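PDB 2QSV: DUF1573 domain-containing protein from Porphyromonas gingivalis, which is of unknown function but possibly has cysteine-type peptidase activity; this C-terminal part consists of two immunoglobulin-like beta domains. Local coordinates for residues V155-N159 with P160-A164. Numbering follows the deposited sequence.
Sequences VTTRN and PALTA. With NA (sodium ion), chain C.
Asn-159 and Leu-162 bracket a type I beta turn that links strand 150-157 to strand 162-166, two strands belonging to the opposite sheets of an Ig-like beta sandwich. The short strands flanking the turn run antiparallel, yet their axes come no nearer than 6.7 Å; two waters bridge them along one edge, and a sodium ion sits in the mouth of the loop.

Three protein oxygens hold the sodium: Thr-157 OG1 and Leu-162 O, each 2.8 Å from it, and the backbone O of Asn-159. Three waters bring the ligand count to six. With chi1 at 57°, Thr-157 places OG1 between its own backbone N and carbonyl carbon, which turns the hydroxyl to the metal and CG2 to the neighbouring apolar groups. OG1 and Leu-162 O are 2.9 Å apart because they share the ion.

Hydrogen bonds close the turn twice. Leu-162 N donates to Asn-159 O from well above the carbonyl plane; the same oxygen also binds the sodium. The Asn-159 side chain, with CG anti to the backbone N (chi1 -167°), carries OD1 to one face of the Pro-160 ring, just outside its N-CD edge, and Ala-161 N reaches OD1 in the amide plane over 2.9 Å, an Asx turn. Of the two waters that bridge the strands, one donates to both Val-155 O and Ala-164 O, the other accepts from Ala-164 N and pairs with Thr-157 OG1.

Apolar contacts occupy the side facing the sandwich interior, where Leu-162 packs on Ile-181 and Val-183 of one sheet and Ala-198 of the other. Thr-157 CG2 meets Leu-162 CG at 3.8 Å, the two side chains crossing at about a right angle. Further along, Ala-164 CB sits 4.1 Å from both Thr-157 CG2 and Val-155 CG1.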
loop_
_atom_site.group_PDB
_atom_site.type_symbol
_atom_site.label_atom_id
_atom_site.label_comp_id
_atom_site.label_asym_id
_atom_site.label_seq_id
_atom_site.Cartn_x
_atom_site.Cartn_y
_atom_site.Cartn_z
ATOM N N VAL A 155 4.372 -5.582 -7.033
ATOM C CA VAL A 155 3.621 -4.904 -8.059
ATOM C C VAL A 155 2.214 -4.858 -7.488
ATOM O O VAL A 155 1.578 -5.891 -7.338
ATOM C CB VAL A 155 3.628 -5.635 -9.449
ATOM C CG1 VAL A 155 2.671 -4.938 -10.399
ATOM C CG2 VAL A 155 5.082 -5.660 -10.112
ATOM N N THR A 156 1.753 -3.667 -7.119
ATOM C CA THR A 156 0.478 -3.557 -6.422
ATOM C C THR A 156 -0.507 -2.571 -7.094
ATOM O O THR A 156 -0.110 -1.559 -7.701
ATOM C CB THR A 156 0.660 -3.278 -4.899
ATOM O OG1 THR A 156 1.580 -2.222 -4.704
ATOM C CG2 THR A 156 1.188 -4.540 -4.111
ATOM N N THR A 157 -1.783 -2.927 -7.026
ATOM C CA THR A 157 -2.854 -2.053 -7.455
ATOM C C THR A 157 -3.842 -1.822 -6.258
ATOM O O THR A 157 -4.036 -2.706 -5.397
ATOM C CB THR A 157 -3.565 -2.602 -8.735
ATOM O OG1 THR A 157 -4.048 -3.915 -8.476
ATOM C CG2 THR A 157 -2.582 -2.680 -9.958
ATOM N N ARG A 158 -4.428 -0.648 -6.186
ATOM C CA ARG A 158 -5.429 -0.371 -5.141
ATOM C C ARG A 158 -6.867 -0.402 -5.728
ATOM O O ARG A 158 -7.809 -0.777 -5.055
ATOM C CB ARG A 158 -5.162 0.988 -4.447
ATOM C CG ARG A 158 -3.774 1.152 -3.778
ATOM C CD ARG A 158 -3.480 0.106 -2.699
ATOM N NE ARG A 158 -2.255 0.407 -1.924
ATOM C CZ ARG A 158 -1.458 -0.495 -1.327
ATOM N NH1 ARG A 158 -1.720 -1.802 -1.423
ATOM N NH2 ARG A 158 -0.378 -0.085 -0.629
ATOM N N ASN A 159 -7.021 -0.035 -6.983
ATOM C CA ASN A 159 -8.319 -0.053 -7.621
ATOM C C ASN A 159 -8.785 -1.481 -7.932
ATOM O O ASN A 159 -8.031 -2.258 -8.566
ATOM C CB ASN A 159 -8.258 0.826 -8.872
ATOM C CG ASN A 159 -9.623 1.134 -9.445
ATOM O OD1 ASN A 159 -10.389 0.233 -9.811
ATOM N ND2 ASN A 159 -9.925 2.410 -9.535
ATOM N N PRO A 160 -10.030 -1.842 -7.480
ATOM C CA PRO A 160 -10.578 -3.171 -7.644
ATOM C C PRO A 160 -10.894 -3.556 -9.092
ATOM O O PRO A 160 -11.120 -4.724 -9.350
ATOM C CB PRO A 160 -11.884 -3.125 -6.799
ATOM C CG PRO A 160 -12.298 -1.715 -6.860
ATOM C CD PRO A 160 -10.996 -0.957 -6.750
ATOM N N ALA A 161 -10.938 -2.602 -10.009
ATOM C CA ALA A 161 -11.165 -2.918 -11.424
ATOM C C ALA A 161 -9.845 -3.236 -12.174
ATOM O O ALA A 161 -9.878 -3.660 -13.321
ATOM C CB ALA A 161 -11.872 -1.763 -12.121
ATOM N N LEU A 162 -8.711 -3.013 -11.515
ATOM C CA LEU A 162 -7.375 -3.056 -12.150
ATOM C C LEU A 162 -6.497 -4.143 -11.535
ATOM O O LEU A 162 -6.318 -4.171 -10.312
ATOM C CB LEU A 162 -6.674 -1.704 -11.996
ATOM C CG LEU A 162 -5.213 -1.541 -12.507
ATOM C CD1 LEU A 162 -5.035 -1.721 -14.015
ATOM C CD2 LEU A 162 -4.676 -0.185 -12.106
ATOM N N THR A 163 -5.956 -5.025 -12.377
ATOM C CA THR A 163 -4.930 -5.978 -11.936
ATOM C C THR A 163 -3.674 -5.893 -12.804
ATOM O O THR A 163 -3.746 -5.458 -13.937
ATOM C CB THR A 163 -5.422 -7.443 -11.922
ATOM O OG1 THR A 163 -5.885 -7.804 -13.225
ATOM C CG2 THR A 163 -6.548 -7.633 -10.892
ATOM N N ALA A 164 -2.518 -6.230 -12.226
ATOM C CA ALA A 164 -1.234 -6.174 -12.963
ATOM C C ALA A 164 -0.286 -7.197 -12.389
ATOM O O ALA A 164 0.051 -7.136 -11.198
ATOM C CB ALA A 164 -0.616 -4.760 -12.920
HETATM NA NA NA C . -6.703 -4.231 -7.522
HETATM O O HOH W 1 1.164 -8.499 -8.932
HETATM O O HOH W 2 -3.015 -6.792 -9.316
HETATM O O HOH W 3 -7.377 -4.114 -5.085
HETATM O O HOH W 4 -7.455 -6.065 -8.178
HETATM O O HOH W 5 -4.961 -6.111 -7.168
#